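Local coordinates for protein Agap007691-pb (Anopheles gambiae, PDB 5C98) that belongs to the serpin family and may act as a serine protease inhibitor, although its target and physiological role remain unknown, at residues A[93-104]-A[168-179]. Residues are numbered along the deposited sequence; the frame is centred on the assembly and turned at random.
Sequences QHLKALSFVLVE and KLMLFSGVSVLT
Lys168 O accepts the backbone N-H of Glu104, the first bond between two antiparallel strands. Next, Leu169 reaches its CD1 to the CG1 methyls of Val103 and Val101, 3.8 Å from Val103 CG1. Met170 exchanges a reciprocal pair of backbone bonds with Leu102, and both side chains turn to the face opposite Leu169. At Leu171, CG lies anti to the backbone N (chi1 -179°), and the turn at chi2 (61°) then brings CD1 to 3.8 Å from Val101 CG2. Phe172 covers more of the partner: its ring edge passes Phe100 O, with CD2 at 3.4 Å, and CD2 also stands 4.1 Å from Phe100 CD2, at the edge of that second ring, while CE2 packs against Leu102 CD1. Helix 133-146 covers the sheet face that carries Phe100, Leu102 and Phe172, with Val140 and Tyr144 touching them.

The pairing belongs to the large central beta-sheet of the serpin fold, sheet A; strand 124-128 continues it beyond 95-104, and strand 320-328 beyond 169-177. Ser173, on the face opposite Phe172, turns its hydroxyl to His45 and Gln323. Gly174 has only its backbone to offer, and its N-H bonds almost straight to Leu98 O (171°). Val175 sets CG2 against Ala97 CB and CG1 against Leu95 CD2, on the side where helix 43-51 packs. Ser176 exchanges backbone bonds with Lys96; a water donates to both Lys96 O and Ser176 OG, and that hydroxyl also bonds Thr149 O. After Val177 the chain leaves the strand, and Leu178 N meets His94 O from above the carbonyl plane. Leu178 CD1 lies across the Lys96 alkyl chain, 3.7 Å from Lys96 CE; the Lys96 ammonium goes on to bond Gly92 O. Finally, in one of two Thr179 conformers, OG1 lies in the His94 ring plane and hydrogen-bonds ND1, either atom a possible donor; crowding of OG1 against His94 CA and CB leaves the details doubtful. Gln93 CG covers one ring face.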
loop_
_atom_site.group_PDB
_atom_site.type_symbol
_atom_site.label_atom_id
_atom_site.label_comp_id
_atom_site.label_asym_id
_atom_site.label_seq_id
_atom_site.Cartn_x
_atom_site.Cartn_y
_atom_site.Cartn_z
ATOM N N GLN A 93 11.863 8.833 8.164
ATOM C CA GLN A 93 12.448 9.126 6.868
ATOM C C GLN A 93 12.369 7.949 5.910
ATOM O O GLN A 93 12.633 8.126 4.716
ATOM C CB GLN A 93 13.921 9.513 7.033
ATOM C CG GLN A 93 14.812 8.330 7.377
ATOM C CD GLN A 93 16.206 8.721 7.810
ATOM O OE1 GLN A 93 16.416 9.192 8.932
ATOM N NE2 GLN A 93 17.175 8.518 6.924
ATOM N N HIS A 94 12.024 6.761 6.393
ATOM C CA HIS A 94 12.130 5.561 5.590
ATOM C C HIS A 94 10.818 5.148 4.931
ATOM O O HIS A 94 10.792 4.750 3.751
ATOM C CB HIS A 94 12.626 4.399 6.457
ATOM C CG HIS A 94 13.875 4.696 7.215
ATOM N ND1 HIS A 94 15.082 4.941 6.600
ATOM C CD2 HIS A 94 14.104 4.777 8.545
ATOM C CE1 HIS A 94 16.002 5.168 7.519
ATOM N NE2 HIS A 94 15.436 5.072 8.708
ATOM N N LEU A 95 9.729 5.214 5.678
ATOM C CA LEU A 95 8.421 4.798 5.211
ATOM C C LEU A 95 7.439 5.599 6.036
ATOM O O LEU A 95 7.511 5.598 7.273
ATOM C CB LEU A 95 8.214 3.297 5.430
ATOM C CG LEU A 95 6.898 2.720 4.889
ATOM C CD1 LEU A 95 7.071 1.234 4.585
ATOM C CD2 LEU A 95 5.725 2.942 5.810
ATOM N N LYS A 96 6.551 6.315 5.353
ATOM C CA LYS A 96 5.514 7.083 6.021
ATOM C C LYS A 96 4.180 6.405 5.789
ATOM O O LYS A 96 3.810 6.154 4.646
ATOM C CB LYS A 96 5.506 8.509 5.496
ATOM C CG LYS A 96 6.736 9.300 5.947
ATOM C CD LYS A 96 6.664 10.771 5.492
ATOM C CE LYS A 96 7.967 11.501 5.755
ATOM N NZ LYS A 96 8.413 11.332 7.155
ATOM N N ALA A 97 3.489 6.067 6.872
ATOM C CA ALA A 97 2.165 5.447 6.828
ATOM C C ALA A 97 1.286 6.293 7.731
ATOM O O ALA A 97 1.386 6.208 8.962
ATOM C CB ALA A 97 2.211 4.005 7.297
ATOM N N LEU A 98 0.430 7.104 7.109
ATOM C CA LEU A 98 -0.301 8.154 7.804
ATOM C C LEU A 98 -1.772 8.060 7.463
ATOM O O LEU A 98 -2.128 8.050 6.277
ATOM C CB LEU A 98 0.217 9.536 7.399
ATOM C CG LEU A 98 1.654 9.874 7.813
ATOM C CD1 LEU A 98 2.217 11.027 6.956
ATOM C CD2 LEU A 98 1.695 10.202 9.296
ATOM N N SER A 99 -2.615 7.997 8.475
ATOM C CA SER A 99 -4.055 8.064 8.293
ATOM C C SER A 99 -4.583 9.452 8.621
ATOM O O SER A 99 -4.002 10.208 9.404
ATOM C CB SER A 99 -4.781 7.040 9.151
ATOM O OG SER A 99 -4.501 7.234 10.524
ATOM N N PHE A 100 -5.737 9.759 8.034
ATOM C CA PHE A 100 -6.353 11.068 8.190
ATOM C C PHE A 100 -7.850 10.840 8.099
ATOM O O PHE A 100 -8.315 10.025 7.284
ATOM C CB PHE A 100 -5.854 11.975 7.068
ATOM C CG PHE A 100 -6.326 13.383 7.147
ATOM C CD1 PHE A 100 -5.730 14.255 8.034
ATOM C CD2 PHE A 100 -7.359 13.846 6.342
ATOM C CE1 PHE A 100 -6.151 15.583 8.141
ATOM C CE2 PHE A 100 -7.778 15.171 6.431
ATOM C CZ PHE A 100 -7.195 16.037 7.342
ATOM N N VAL A 101 -8.593 11.532 8.936
ATOM C CA VAL A 101 -10.029 11.340 9.034
ATOM C C VAL A 101 -10.711 12.681 8.851
ATOM O O VAL A 101 -10.331 13.669 9.498
ATOM C CB VAL A 101 -10.413 10.738 10.395
ATOM C CG1 VAL A 101 -11.890 10.468 10.487
ATOM C CG2 VAL A 101 -9.613 9.479 10.683
ATOM N N LEU A 102 -11.726 12.716 7.984
ATOM C CA LEU A 102 -12.636 13.849 7.907
ATOM C C LEU A 102 -13.939 13.506 8.612
ATOM O O LEU A 102 -14.484 12.420 8.442
ATOM C CB LEU A 102 -12.979 14.218 6.464
ATOM C CG LEU A 102 -11.859 14.730 5.570
ATOM C CD1 LEU A 102 -12.387 14.914 4.160
ATOM C CD2 LEU A 102 -11.334 16.043 6.127
ATOM N N VAL A 103 -14.431 14.443 9.408
ATOM C CA VAL A 103 -15.744 14.341 10.032
ATOM C C VAL A 103 -16.524 15.611 9.717
ATOM O O VAL A 103 -15.959 16.708 9.612
ATOM C CB VAL A 103 -15.678 14.125 11.564
ATOM C CG1 VAL A 103 -15.104 12.760 11.900
ATOM C CG2 VAL A 103 -14.889 15.235 12.245
ATOM N N GLU A 104 -17.836 15.456 9.560
ATOM C CA GLU A 104 -18.702 16.616 9.339
ATOM C C GLU A 104 -18.674 17.541 10.552
ATOM O O GLU A 104 -19.031 17.148 11.668
ATOM C CB GLU A 104 -20.135 16.151 9.054
ATOM C CG GLU A 104 -21.214 17.246 9.071
ATOM C CD GLU A 104 -20.895 18.454 8.202
ATOM O OE1 GLU A 104 -20.415 18.265 7.059
ATOM O OE2 GLU A 104 -21.137 19.589 8.681
ATOM N N LYS A 168 -20.709 12.014 6.199
ATOM C CA LYS A 168 -20.370 12.407 7.564
ATOM C C LYS A 168 -18.971 12.009 7.996
ATOM O O LYS A 168 -18.446 12.623 8.925
ATOM C CB LYS A 168 -21.352 11.783 8.564
ATOM C CG LYS A 168 -22.812 12.186 8.354
ATOM C CD LYS A 168 -23.698 11.514 9.402
ATOM C CE LYS A 168 -25.120 11.341 8.923
ATOM N NZ LYS A 168 -25.802 12.640 8.754
ATOM N N LEU A 169 -18.359 11.005 7.350
ATOM C CA LEU A 169 -17.159 10.361 7.879
ATOM C C LEU A 169 -16.379 9.761 6.726
ATOM O O LEU A 169 -16.913 8.918 5.996
ATOM C CB LEU A 169 -17.552 9.241 8.834
ATOM C CG LEU A 169 -16.419 8.441 9.449
ATOM C CD1 LEU A 169 -15.619 9.290 10.448
ATOM C CD2 LEU A 169 -16.979 7.207 10.175
ATOM N N MET A 170 -15.105 10.138 6.586
ATOM C CA MET A 170 -14.262 9.599 5.529
ATOM C C MET A 170 -12.861 9.362 6.051
ATOM O O MET A 170 -12.384 10.074 6.938
ATOM C CB MET A 170 -14.152 10.561 4.357
ATOM C CG MET A 170 -15.513 10.949 3.788
ATOM S SD MET A 170 -15.391 11.744 2.174
ATOM C CE MET A 170 -15.058 10.327 1.157
ATOM N N LEU A 171 -12.219 8.331 5.503
ATOM C CA LEU A 171 -10.919 7.870 5.962
ATOM C C LEU A 171 -9.935 7.897 4.804
ATOM O O LEU A 171 -10.309 7.629 3.659
ATOM C CB LEU A 171 -11.023 6.423 6.491
ATOM C CG LEU A 171 -9.750 5.771 7.040
ATOM C CD1 LEU A 171 -9.192 6.539 8.243
ATOM C CD2 LEU A 171 -10.084 4.333 7.402
ATOM N N PHE A 172 -8.671 8.206 5.094
ATOM C CA PHE A 172 -7.599 8.278 4.115
ATOM C C PHE A 172 -6.353 7.601 4.654
ATOM O O PHE A 172 -6.070 7.685 5.848
ATOM C CB PHE A 172 -7.328 9.742 3.738
ATOM C CG PHE A 172 -8.568 10.429 3.288
ATOM C CD1 PHE A 172 -8.938 10.406 1.949
ATOM C CD2 PHE A 172 -9.413 11.036 4.190
ATOM C CE1 PHE A 172 -10.122 11.000 1.553
ATOM C CE2 PHE A 172 -10.590 11.600 3.790
ATOM C CZ PHE A 172 -10.940 11.594 2.476
ATOM N N SER A 173 -5.634 6.902 3.767
ATOM C CA SER A 173 -4.374 6.246 4.095
ATOM C C SER A 173 -3.349 6.648 3.058
ATOM O O SER A 173 -3.597 6.500 1.858
ATOM C CB SER A 173 -4.561 4.733 4.020
ATOM O OG SER A 173 -3.293 4.094 3.879
ATOM N N GLY A 174 -2.203 7.131 3.502
ATOM C CA GLY A 174 -1.063 7.341 2.630
ATOM C C GLY A 174 0.092 6.460 3.053
ATOM O O GLY A 174 0.488 6.530 4.221
ATOM N N VAL A 175 0.680 5.674 2.143
ATOM C CA VAL A 175 1.862 4.863 2.445
ATOM C C VAL A 175 2.924 5.150 1.387
ATOM O O VAL A 175 2.742 4.809 0.213
ATOM C CB VAL A 175 1.571 3.371 2.524
ATOM C CG1 VAL A 175 2.851 2.585 2.797
ATOM C CG2 VAL A 175 0.525 3.137 3.629
ATOM N N SER A 176 4.022 5.750 1.811
ATOM C CA SER A 176 5.100 6.166 0.929
ATOM C C SER A 176 6.385 5.513 1.371
ATOM O O SER A 176 6.813 5.683 2.512
ATOM C CB SER A 176 5.272 7.682 0.930
ATOM O OG SER A 176 4.073 8.265 0.473
ATOM N N VAL A 177 7.008 4.781 0.462
ATOM C CA VAL A 177 8.329 4.221 0.696
ATOM C C VAL A 177 9.330 5.244 0.177
ATOM O O VAL A 177 9.339 5.544 -1.020
ATOM C CB VAL A 177 8.485 2.878 -0.031
ATOM C CG1 VAL A 177 9.929 2.357 0.119
ATOM C CG2 VAL A 177 7.448 1.902 0.476
ATOM N N LEU A 178 10.153 5.774 1.069
ATOM C CA LEU A 178 11.038 6.889 0.769
ATOM C C LEU A 178 12.521 6.541 0.847
ATOM O O LEU A 178 13.345 7.306 0.337
ATOM C CB LEU A 178 10.729 8.065 1.708
ATOM C CG LEU A 178 9.259 8.491 1.705
ATOM C CD1 LEU A 178 8.974 9.467 2.841
ATOM C CD2 LEU A 178 8.878 9.082 0.359
ATOM N N THR A 179 12.872 5.409 1.427
ATOM C CA THR A 179 14.274 5.075 1.590
ATOM C C THR A 179 14.890 4.725 0.234
ATOM O O THR A 179 14.236 4.091 -0.600
ATOM C CB THR A 179 14.387 3.887 2.544
ATOM O OG1 THR A 179 14.033 4.296 3.862
ATOM C CG2 THR A 179 15.767 3.383 2.603
HETATM O O HOH W 1 15.057 8.654 2.967
HETATM O O HOH W 2 2.464 8.696 3.211
#